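Local coordinates for protein putative fimbrium tip subunit Fim1F (Parabacteroides distasonis, PDB 3R4R) that is a putative component of the tip of fimbriae, the surface filaments that mediate cell adhesion and biofilm formation, at residues T38-A50 with F61-K73. Residues are numbered along the deposited sequence; the frame is centred on the assembly and turned at random.
Sequences TTEELTIQNCHVA and FKNFYSKDLGEMK. With SO4 (sulfate ion), chain D.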
loop_
_atom_site.group_PDB
_atom_site.type_symbol
_atom_site.label_atom_id
_atom_site.label_comp_id
_atom_site.label_asym_id
_atom_site.label_seq_id
_atom_site.Cartn_x
_atom_site.Cartn_y
_atom_site.Cartn_z
ATOM N N THR A 38 10.931 4.757 -4.551
ATOM C CA THR A 38 11.232 5.708 -5.621
ATOM C C THR A 38 10.194 6.833 -5.594
ATOM O O THR A 38 9.155 6.721 -4.933
ATOM C CB THR A 38 11.293 5.019 -7.010
ATOM O OG1 THR A 38 9.988 4.668 -7.471
ATOM C CG2 THR A 38 12.234 3.811 -7.044
ATOM N N THR A 39 10.479 7.918 -6.328
ATOM C CA THR A 39 9.603 9.083 -6.462
ATOM C C THR A 39 8.289 8.584 -7.019
ATOM O O THR A 39 7.246 9.005 -6.503
ATOM C CB THR A 39 10.271 10.180 -7.311
ATOM O OG1 THR A 39 11.347 10.723 -6.539
ATOM C CG2 THR A 39 9.324 11.332 -7.651
ATOM N N GLU A 40 8.322 7.621 -7.978
ATOM C CA GLU A 40 7.092 7.026 -8.527
ATOM C C GLU A 40 6.270 6.339 -7.428
ATOM O O GLU A 40 5.085 6.611 -7.285
ATOM C CB GLU A 40 7.385 6.012 -9.636
ATOM C CG GLU A 40 8.010 6.553 -10.905
ATOM C CD GLU A 40 8.455 5.441 -11.839
ATOM O OE1 GLU A 40 7.601 4.632 -12.272
ATOM O OE2 GLU A 40 9.670 5.375 -12.130
ATOM N N GLU A 41 6.917 5.503 -6.624
ATOM C CA GLU A 41 6.276 4.725 -5.565
ATOM C C GLU A 41 5.721 5.618 -4.427
ATOM O O GLU A 41 4.853 5.165 -3.682
ATOM C CB GLU A 41 7.260 3.717 -4.996
ATOM C CG GLU A 41 7.650 2.678 -6.040
ATOM C CD GLU A 41 8.680 1.646 -5.636
ATOM O OE1 GLU A 41 9.504 1.933 -4.738
ATOM O OE2 GLU A 41 8.697 0.564 -6.265
ATOM N N LEU A 42 6.168 6.869 -4.334
ATOM C CA LEU A 42 5.709 7.839 -3.340
ATOM C C LEU A 42 4.610 8.723 -3.900
ATOM O O LEU A 42 4.015 9.498 -3.148
ATOM C CB LEU A 42 6.873 8.726 -2.850
ATOM C CG LEU A 42 7.946 8.094 -1.978
ATOM C CD1 LEU A 42 9.203 8.979 -1.915
ATOM C CD2 LEU A 42 7.425 7.774 -0.586
ATOM N N THR A 43 4.361 8.640 -5.217
ATOM C CA THR A 43 3.394 9.492 -5.923
ATOM C C THR A 43 1.972 9.123 -5.582
ATOM O O THR A 43 1.610 7.945 -5.534
ATOM C CB THR A 43 3.595 9.401 -7.455
ATOM O OG1 THR A 43 4.891 9.878 -7.743
ATOM C CG2 THR A 43 2.607 10.245 -8.256
ATOM N N ILE A 44 1.165 10.164 -5.389
ATOM C CA ILE A 44 -0.266 10.116 -5.205
ATOM C C ILE A 44 -0.858 10.922 -6.361
ATOM O O ILE A 44 -0.562 12.114 -6.487
ATOM C CB ILE A 44 -0.702 10.598 -3.806
ATOM C CG1 ILE A 44 -0.088 9.726 -2.717
ATOM C CG2 ILE A 44 -2.252 10.643 -3.690
ATOM C CD1 ILE A 44 -0.299 10.254 -1.326
ATOM N N GLN A 45 -1.653 10.253 -7.227
ATOM C CA GLN A 45 -2.273 10.883 -8.386
ATOM C C GLN A 45 -3.700 11.286 -8.063
ATOM O O GLN A 45 -4.225 12.194 -8.693
ATOM C CB GLN A 45 -2.243 9.947 -9.597
ATOM C CG GLN A 45 -0.839 9.617 -10.092
ATOM C CD GLN A 45 -0.855 8.879 -11.406
ATOM O OE1 GLN A 45 -1.416 9.333 -12.405
ATOM N NE2 GLN A 45 -0.138 7.776 -11.468
ATOM N N ASN A 46 -4.314 10.642 -7.065
ATOM C CA ASN A 46 -5.693 10.864 -6.622
ATOM C C ASN A 46 -5.915 10.249 -5.240
ATOM O O ASN A 46 -5.173 9.357 -4.852
ATOM C CB ASN A 46 -6.685 10.266 -7.641
ATOM C CG ASN A 46 -6.611 8.762 -7.808
ATOM O OD1 ASN A 46 -6.970 7.986 -6.917
ATOM N ND2 ASN A 46 -6.245 8.314 -8.989
ATOM N N CYS A 47 -6.918 10.699 -4.509
ATOM C CA CYS A 47 -7.244 10.130 -3.204
ATOM C C CYS A 47 -8.704 10.396 -2.866
ATOM O O CYS A 47 -9.351 11.271 -3.436
ATOM C CB CYS A 47 -6.326 10.650 -2.090
ATOM S SG CYS A 47 -6.464 12.427 -1.744
ATOM N N HIS A 48 -9.192 9.607 -1.909
ATOM C CA HIS A 48 -10.486 9.656 -1.284
ATOM C C HIS A 48 -10.262 9.971 0.182
ATOM O O HIS A 48 -9.502 9.271 0.845
ATOM C CB HIS A 48 -11.282 8.344 -1.505
ATOM C CG HIS A 48 -12.564 8.273 -0.728
ATOM N ND1 HIS A 48 -13.728 8.845 -1.195
ATOM C CD2 HIS A 48 -12.818 7.678 0.459
ATOM C CE1 HIS A 48 -14.644 8.592 -0.272
ATOM N NE2 HIS A 48 -14.140 7.908 0.739
ATOM N N VAL A 49 -10.872 11.051 0.673
ATOM C CA VAL A 49 -10.745 11.437 2.077
ATOM C C VAL A 49 -12.134 11.353 2.691
ATOM O O VAL A 49 -13.100 11.861 2.126
ATOM C CB VAL A 49 -10.083 12.841 2.241
ATOM C CG1 VAL A 49 -10.114 13.323 3.686
ATOM C CG2 VAL A 49 -8.653 12.835 1.706
ATOM N N ALA A 50 -12.229 10.644 3.802
ATOM C CA ALA A 50 -13.473 10.448 4.520
ATOM C C ALA A 50 -13.320 10.935 5.950
ATOM O O ALA A 50 -12.282 10.687 6.559
ATOM C CB ALA A 50 -13.874 8.970 4.477
ATOM N N PHE A 61 -16.922 13.549 2.829
ATOM C CA PHE A 61 -15.981 12.845 1.966
ATOM C C PHE A 61 -15.659 13.740 0.768
ATOM O O PHE A 61 -16.521 14.499 0.323
ATOM C CB PHE A 61 -16.479 11.448 1.513
ATOM C CG PHE A 61 -17.304 11.426 0.250
ATOM C CD1 PHE A 61 -18.681 11.603 0.298
ATOM C CD2 PHE A 61 -16.697 11.266 -0.991
ATOM C CE1 PHE A 61 -19.438 11.624 -0.874
ATOM C CE2 PHE A 61 -17.451 11.313 -2.161
ATOM C CZ PHE A 61 -18.819 11.480 -2.096
ATOM N N LYS A 62 -14.468 13.578 0.179
ATOM C CA LYS A 62 -14.087 14.322 -1.018
ATOM C C LYS A 62 -13.074 13.507 -1.766
ATOM O O LYS A 62 -12.255 12.802 -1.158
ATOM C CB LYS A 62 -13.559 15.732 -0.659
ATOM C CG LYS A 62 -13.080 16.582 -1.820
ATOM C CD LYS A 62 -12.936 18.046 -1.417
ATOM C CE LYS A 62 -12.248 18.925 -2.447
ATOM N NZ LYS A 62 -12.893 18.909 -3.784
ATOM N N ASN A 63 -13.171 13.563 -3.099
ATOM C CA ASN A 63 -12.266 12.900 -4.020
ATOM C C ASN A 63 -11.417 13.947 -4.676
ATOM O O ASN A 63 -11.959 14.848 -5.336
ATOM C CB ASN A 63 -13.041 12.055 -5.042
ATOM C CG ASN A 63 -13.787 10.911 -4.395
ATOM O OD1 ASN A 63 -13.269 10.168 -3.539
ATOM N ND2 ASN A 63 -15.006 10.714 -4.825
ATOM N N PHE A 64 -10.092 13.883 -4.405
ATOM C CA PHE A 64 -9.052 14.775 -4.955
ATOM C C PHE A 64 -8.330 14.140 -6.103
ATOM O O PHE A 64 -8.144 12.926 -6.105
ATOM C CB PHE A 64 -8.013 15.158 -3.896
ATOM C CG PHE A 64 -8.557 15.900 -2.705
ATOM C CD1 PHE A 64 -9.048 15.207 -1.598
ATOM C CD2 PHE A 64 -8.497 17.285 -2.648
ATOM C CE1 PHE A 64 -9.508 15.894 -0.480
ATOM C CE2 PHE A 64 -8.939 17.969 -1.521
ATOM C CZ PHE A 64 -9.441 17.272 -0.442
ATOM N N TYR A 65 -7.885 14.960 -7.063
ATOM C CA TYR A 65 -7.149 14.508 -8.241
ATOM C C TYR A 65 -5.839 15.320 -8.346
ATOM O O TYR A 65 -5.593 16.179 -7.505
ATOM C CB TYR A 65 -8.032 14.603 -9.495
ATOM C CG TYR A 65 -9.197 13.637 -9.403
ATOM C CD1 TYR A 65 -9.052 12.300 -9.765
ATOM C CD2 TYR A 65 -10.418 14.033 -8.862
ATOM C CE1 TYR A 65 -10.117 11.394 -9.649
ATOM C CE2 TYR A 65 -11.487 13.138 -8.744
ATOM C CZ TYR A 65 -11.327 11.816 -9.129
ATOM O OH TYR A 65 -12.366 10.920 -9.012
ATOM N N SER A 66 -4.969 14.986 -9.314
ATOM C CA SER A 66 -3.611 15.553 -9.447
ATOM C C SER A 66 -3.587 17.102 -9.396
ATOM O O SER A 66 -2.652 17.639 -8.806
ATOM C CB SER A 66 -2.931 15.097 -10.735
ATOM O OG SER A 66 -3.682 15.410 -11.895
ATOM N N LYS A 67 -4.582 17.812 -9.956
ATOM C CA LYS A 67 -4.585 19.284 -9.912
ATOM C C LYS A 67 -4.848 19.820 -8.479
ATOM O O LYS A 67 -4.410 20.924 -8.158
ATOM C CB LYS A 67 -5.639 19.852 -10.873
ATOM N N ASP A 68 -5.535 19.021 -7.628
ATOM C CA ASP A 68 -5.941 19.359 -6.261
ATOM C C ASP A 68 -4.843 19.052 -5.248
ATOM O O ASP A 68 -4.629 19.831 -4.320
ATOM C CB ASP A 68 -7.210 18.557 -5.900
ATOM C CG ASP A 68 -8.333 18.650 -6.921
ATOM O OD1 ASP A 68 -8.782 19.789 -7.212
ATOM O OD2 ASP A 68 -8.802 17.584 -7.387
ATOM N N LEU A 69 -4.144 17.922 -5.441
ATOM C CA LEU A 69 -3.080 17.393 -4.572
ATOM C C LEU A 69 -1.834 18.280 -4.571
ATOM O O LEU A 69 -1.060 18.256 -3.607
ATOM C CB LEU A 69 -2.696 15.982 -5.025
ATOM C CG LEU A 69 -3.738 14.919 -4.711
ATOM C CD1 LEU A 69 -3.750 13.871 -5.725
ATOM C CD2 LEU A 69 -3.556 14.375 -3.325
ATOM N N GLY A 70 -1.672 19.058 -5.635
ATOM C CA GLY A 70 -0.551 19.969 -5.796
ATOM C C GLY A 70 0.759 19.236 -6.017
ATOM O O GLY A 70 0.751 18.111 -6.520
ATOM N N GLU A 71 1.893 19.821 -5.592
ATOM C CA GLU A 71 3.198 19.197 -5.793
ATOM C C GLU A 71 3.651 18.434 -4.522
ATOM O O GLU A 71 3.165 18.701 -3.415
ATOM C CB GLU A 71 4.234 20.274 -6.189
ATOM C CG GLU A 71 5.490 19.719 -6.848
ATOM C CD GLU A 71 5.213 18.864 -8.073
ATOM O OE1 GLU A 71 4.694 19.408 -9.076
ATOM O OE2 GLU A 71 5.480 17.641 -8.014
HETATM N N MSE A 72 4.534 17.443 -4.704
HETATM C CA MSE A 72 5.064 16.656 -3.587
HETATM C C MSE A 72 6.172 17.468 -2.900
HETATM O O MSE A 72 7.239 17.705 -3.468
HETATM C CB MSE A 72 5.574 15.269 -4.030
HETATM C CG MSE A 72 5.942 14.354 -2.858
HETATM SE SE MSE A 72 7.200 12.883 -3.309
HETATM C CE MSE A 72 6.092 11.941 -4.512
ATOM N N LYS A 73 5.861 17.953 -1.705
ATOM C CA LYS A 73 6.744 18.732 -0.835
ATOM C C LYS A 73 7.733 17.793 -0.155
ATOM O O LYS A 73 7.364 16.689 0.256
ATOM C CB LYS A 73 5.929 19.541 0.199
ATOM C CG LYS A 73 5.145 20.706 -0.404
ATOM C CD LYS A 73 4.250 21.383 0.633
ATOM C CE LYS A 73 3.737 22.746 0.230
ATOM N NZ LYS A 73 4.821 23.766 0.188
HETATM S S SO4 D . 14.023 8.405 -7.555
HETATM O O1 SO4 D . 13.406 8.340 -6.223
HETATM O O2 SO4 D . 13.223 7.631 -8.514
HETATM O O3 SO4 D . 14.095 9.804 -8.002
HETATM O O4 SO4 D . 15.375 7.843 -7.477
#
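With CG of His48 trans to its backbone N (chi1 173°) and CG of Asn63 beside its own N (chi1 -65°), the imidazole and the amide of this non-hydrogen-bonded pair meet on one face of an antiparallel hairpin. His48 ND1 donates to Asn63 OD1 at 2.7 Å; the oxygen lies in the ring plane, although amide and imidazole are turned 39° apart. His48 NE2 is hydrogen-bonded to Tyr127 OH and Asn63 ND2 to Asp115 OD1, giving each flat group a second polar partner that limits its rotation. Next to them, the Phe61 ring meets the imidazole rim to rim, with CD2 3.4 Å from His48 CE1. Two hydrogen-bonded pairs, Cys47 with Phe64 and Val49 with Lys62, join the strands and turn their side chains to the other face. There Cys47 SG approaches Phe64 CD1 obliquely at 3.8 Å, while Val49 CG2 touches Phe64 CE1. Leu69 carries the apolar packing onward, its CD2 lying 4.0 Å from Ile44 CG2. Farther along, the bent selenomethionine Met72 lays CE in van der Waals contact against the Leu42 backbone, 3.7 Å from Leu42 CB. Strand 46-52 pairs on with antiparallel strand 96-104 through backbone bonds, while Cys47 and Phe64 pack on Leu83 of strand 78-90.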